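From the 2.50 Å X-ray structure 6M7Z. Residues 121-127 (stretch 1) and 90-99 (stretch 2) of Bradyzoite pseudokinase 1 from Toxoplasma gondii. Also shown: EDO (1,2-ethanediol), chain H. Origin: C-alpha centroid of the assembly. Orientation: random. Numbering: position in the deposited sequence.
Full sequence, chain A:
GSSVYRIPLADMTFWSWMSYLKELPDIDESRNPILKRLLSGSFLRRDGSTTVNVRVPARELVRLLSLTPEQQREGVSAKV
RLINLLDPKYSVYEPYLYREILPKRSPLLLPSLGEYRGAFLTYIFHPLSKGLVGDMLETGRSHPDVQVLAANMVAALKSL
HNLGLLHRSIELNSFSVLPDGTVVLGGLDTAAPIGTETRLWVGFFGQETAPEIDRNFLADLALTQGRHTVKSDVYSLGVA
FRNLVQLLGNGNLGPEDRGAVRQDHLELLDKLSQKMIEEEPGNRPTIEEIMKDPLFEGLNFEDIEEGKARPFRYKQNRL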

# COMPACT_ATOMS: atom_id res chain seq x y z
N LEU A 121 6.96 18.16 -10.91
CA LEU A 121 6.58 16.87 -10.36
C LEU A 121 6.62 16.90 -8.84
O LEU A 121 7.46 17.58 -8.28
CB LEU A 121 7.56 15.80 -10.86
CG LEU A 121 7.64 15.62 -12.38
CD1 LEU A 121 8.78 14.70 -12.74
CD2 LEU A 121 6.32 15.11 -12.95
N THR A 122 5.75 16.13 -8.19
CA THR A 122 5.96 15.72 -6.80
C THR A 122 6.47 14.28 -6.77
O THR A 122 6.17 13.50 -7.70
CB THR A 122 4.68 15.86 -5.97
OG1 THR A 122 3.68 14.98 -6.50
CG2 THR A 122 4.16 17.28 -5.94
N TYR A 123 7.22 13.93 -5.71
CA TYR A 123 7.85 12.64 -5.56
C TYR A 123 7.54 12.05 -4.17
O TYR A 123 7.55 12.78 -3.18
CB TYR A 123 9.37 12.73 -5.67
CG TYR A 123 9.93 13.28 -6.96
CD1 TYR A 123 9.87 14.63 -7.25
CD2 TYR A 123 10.61 12.47 -7.84
CE1 TYR A 123 10.41 15.15 -8.41
CE2 TYR A 123 11.15 12.97 -9.01
CZ TYR A 123 11.07 14.32 -9.29
OH TYR A 123 11.60 14.82 -10.44
N ILE A 124 7.27 10.75 -4.12
CA ILE A 124 7.27 9.98 -2.90
C ILE A 124 8.19 8.78 -3.12
O ILE A 124 8.00 8.03 -4.07
CB ILE A 124 5.87 9.48 -2.50
CG1 ILE A 124 4.88 10.62 -2.32
CG2 ILE A 124 5.94 8.61 -1.24
CD1 ILE A 124 3.51 10.15 -1.87
N PHE A 125 9.16 8.60 -2.23
CA PHE A 125 10.05 7.47 -2.30
C PHE A 125 9.53 6.38 -1.36
O PHE A 125 9.00 6.65 -0.28
CB PHE A 125 11.48 7.93 -2.03
CG PHE A 125 12.07 8.77 -3.14
CD1 PHE A 125 11.87 10.14 -3.19
CD2 PHE A 125 12.79 8.18 -4.18
CE1 PHE A 125 12.37 10.90 -4.24
CE2 PHE A 125 13.28 8.94 -5.23
CZ PHE A 125 13.08 10.31 -5.26
N HIS A 126 9.64 5.13 -1.82
CA HIS A 126 9.28 3.94 -1.07
C HIS A 126 10.42 2.95 -1.14
O HIS A 126 11.22 2.98 -2.07
CB HIS A 126 8.02 3.27 -1.66
CG HIS A 126 6.79 4.10 -1.57
ND1 HIS A 126 6.24 4.45 -0.36
CD2 HIS A 126 6.00 4.61 -2.53
CE1 HIS A 126 5.16 5.18 -0.59
NE2 HIS A 126 5.00 5.31 -1.91
N PRO A 127 10.49 1.98 -0.20
CA PRO A 127 11.37 0.83 -0.37
C PRO A 127 10.93 0.13 -1.67
O PRO A 127 9.73 0.12 -1.98
CB PRO A 127 11.12 -0.05 0.85
CG PRO A 127 10.35 0.80 1.83
CD PRO A 127 9.69 1.90 1.03
C1 EDO H . 2.87 12.04 -5.59
O1 EDO H . 4.24 11.85 -5.98
C2 EDO H . 2.19 10.68 -5.47
O2 EDO H . 0.82 10.77 -5.05
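Stretch 2 (90-99) YSVYEPYLYR

Stretch 2 is helical throughout and packs against the extended strand of stretch 1. The helix begins before Tyr90 and continues past Arg99. The two run in roughly the same direction: their axes cross at 30° and come within 8.6 Å. Register is set by two pairs of CA atoms, Thr122 CA to Ser91 CA at 6.3 Å and Ile124 CA to Pro95 CA at 6.8 Å. Two residues along the strand thus match four along the helix, about one turn.

The helix is not regular. It is kinked at Glu94 and Pro95, whose N atoms have no bond to the preceding turn; Pro95, as a proline, has no amide hydrogen to give. Regular bonding follows, with Tyr96 N to Val92 O at 2.9 Å and Tyr98 N to Glu94 O at 3.1 Å. A wider pi-type turn covers Leu97 to Arg99.

One hydrogen bond joins the stretches. Thr122 OG1 donates to Ser91 O at 2.8 Å. The CA-to-CB bond of Thr122 points toward the helix, and the p rotamer brings its hydroxyl to this backbone carbonyl. Pro95, four residues on, has no amide hydrogen to give Ser91 O, and that oxygen takes the Thr122 hydroxyl.

The apolar contacts centre on Ile124. Its CB also points toward the helix, and chi1 m with chi2 t extends the chain to CD1. Ile124 CD1 lies 3.6 Å from Glu94 CG, 3.8 Å from Pro95 CD and 4.3 Å from Tyr98 CD2. The methyl therefore packs against the aliphatic part of Glu94 and the proline ring, and lies near the Tyr98 ring. Beside the hydrogen bond, Thr122 CG2 approaches Val92 CG1 at 4.1 Å. Leu121 and Tyr123 alternate with these residues, point away and make no contact with the helix.

One aromatic pair lies further along. The edge of His126 is turned toward the face of Tyr98 in an offset arrangement, with ring centroids 5.8 Å apart and planes at 60°. The closest atoms are His126 CE1 and Tyr98 OH, at 3.6 Å. The CB of His126 points sideways, but the end of its side chain comes nearer the helix.

A 1,2-ethanediol molecule, probably from the crystallisation liquor, touches both stretches. EDO O2 donates a hydrogen bond to Glu94 OE1 at 2.8 Å. Its other oxygen, EDO O1, is 3.1 Å from Thr122 O. The contact between the stretches buries 319 Å², both sides summed.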

# COMPACT_ATOMS: atom_id res chain seq x y z
N TYR A 90 -4.42 17.09 -6.13
CA TYR A 90 -4.17 15.81 -6.78
C TYR A 90 -2.70 15.42 -6.61
O TYR A 90 -2.40 14.24 -6.47
CB TYR A 90 -4.67 15.82 -8.23
CG TYR A 90 -3.93 14.89 -9.15
CD1 TYR A 90 -2.78 15.34 -9.82
CD2 TYR A 90 -4.33 13.57 -9.35
CE1 TYR A 90 -2.04 14.48 -10.61
CE2 TYR A 90 -3.60 12.72 -10.17
CZ TYR A 90 -2.45 13.17 -10.79
OH TYR A 90 -1.69 12.39 -11.62
N SER A 91 -1.77 16.39 -6.59
CA SER A 91 -0.33 16.06 -6.59
C SER A 91 0.28 16.01 -5.18
O SER A 91 1.34 15.39 -5.02
CB SER A 91 0.48 16.95 -7.50
OG SER A 91 0.58 18.26 -6.99
N VAL A 92 -0.38 16.61 -4.18
CA VAL A 92 0.20 16.67 -2.84
C VAL A 92 -0.64 15.95 -1.79
O VAL A 92 -0.21 15.91 -0.63
CB VAL A 92 0.47 18.13 -2.39
CG1 VAL A 92 1.34 18.84 -3.40
CG2 VAL A 92 -0.80 18.91 -2.16
N TYR A 93 -1.80 15.39 -2.17
CA TYR A 93 -2.66 14.71 -1.19
C TYR A 93 -1.90 13.57 -0.51
O TYR A 93 -1.89 13.47 0.69
CB TYR A 93 -3.95 14.19 -1.83
CG TYR A 93 -4.90 13.58 -0.84
CD1 TYR A 93 -5.58 14.37 0.07
CD2 TYR A 93 -5.08 12.21 -0.76
CE1 TYR A 93 -6.45 13.82 1.00
CE2 TYR A 93 -5.95 11.64 0.15
CZ TYR A 93 -6.63 12.45 1.05
OH TYR A 93 -7.49 11.89 1.95
N GLU A 94 -1.27 12.70 -1.30
CA GLU A 94 -0.61 11.53 -0.75
C GLU A 94 0.57 11.97 0.12
O GLU A 94 0.74 11.47 1.24
CB GLU A 94 -0.22 10.55 -1.86
CG GLU A 94 0.11 9.18 -1.31
CD GLU A 94 0.50 8.11 -2.33
OE1 GLU A 94 0.51 8.43 -3.58
OE2 GLU A 94 0.78 6.96 -1.89
N PRO A 95 1.46 12.88 -0.33
CA PRO A 95 2.50 13.42 0.56
C PRO A 95 1.93 13.98 1.88
O PRO A 95 2.51 13.77 2.96
CB PRO A 95 3.14 14.53 -0.27
CG PRO A 95 2.92 14.06 -1.72
CD PRO A 95 1.56 13.39 -1.71
N TYR A 96 0.79 14.68 1.78
CA TYR A 96 0.16 15.24 2.96
C TYR A 96 -0.20 14.12 3.95
O TYR A 96 0.11 14.23 5.13
CB TYR A 96 -1.08 16.05 2.56
CG TYR A 96 -1.81 16.69 3.71
CD1 TYR A 96 -2.76 16.00 4.43
CD2 TYR A 96 -1.53 17.99 4.09
CE1 TYR A 96 -3.44 16.60 5.47
CE2 TYR A 96 -2.18 18.59 5.15
CZ TYR A 96 -3.14 17.90 5.85
OH TYR A 96 -3.80 18.48 6.90
N LEU A 97 -0.87 13.05 3.48
CA LEU A 97 -1.21 11.92 4.35
C LEU A 97 0.05 11.40 5.05
O LEU A 97 0.02 11.20 6.25
CB LEU A 97 -1.84 10.78 3.57
CG LEU A 97 -3.25 11.00 3.03
CD1 LEU A 97 -3.80 9.68 2.47
CD2 LEU A 97 -4.20 11.51 4.10
N TYR A 98 1.13 11.20 4.30
CA TYR A 98 2.34 10.59 4.87
C TYR A 98 2.97 11.52 5.92
O TYR A 98 3.45 11.02 6.93
CB TYR A 98 3.35 10.19 3.79
CG TYR A 98 3.10 8.80 3.25
CD1 TYR A 98 3.41 7.69 4.00
CD2 TYR A 98 2.53 8.59 2.00
CE1 TYR A 98 3.20 6.40 3.53
CE2 TYR A 98 2.31 7.32 1.52
CZ TYR A 98 2.65 6.21 2.28
OH TYR A 98 2.44 4.94 1.81
N ARG A 99 2.93 12.84 5.68
CA ARG A 99 3.64 13.81 6.54
C ARG A 99 2.81 14.23 7.76
O ARG A 99 3.38 14.53 8.80
CB ARG A 99 4.03 15.04 5.72
CG ARG A 99 5.11 14.78 4.68
CD ARG A 99 5.19 15.88 3.64
NE ARG A 99 5.88 17.06 4.15
CZ ARG A 99 7.20 17.20 4.20
NH1 ARG A 99 8.01 16.22 3.84
NH2 ARG A 99 7.72 18.34 4.62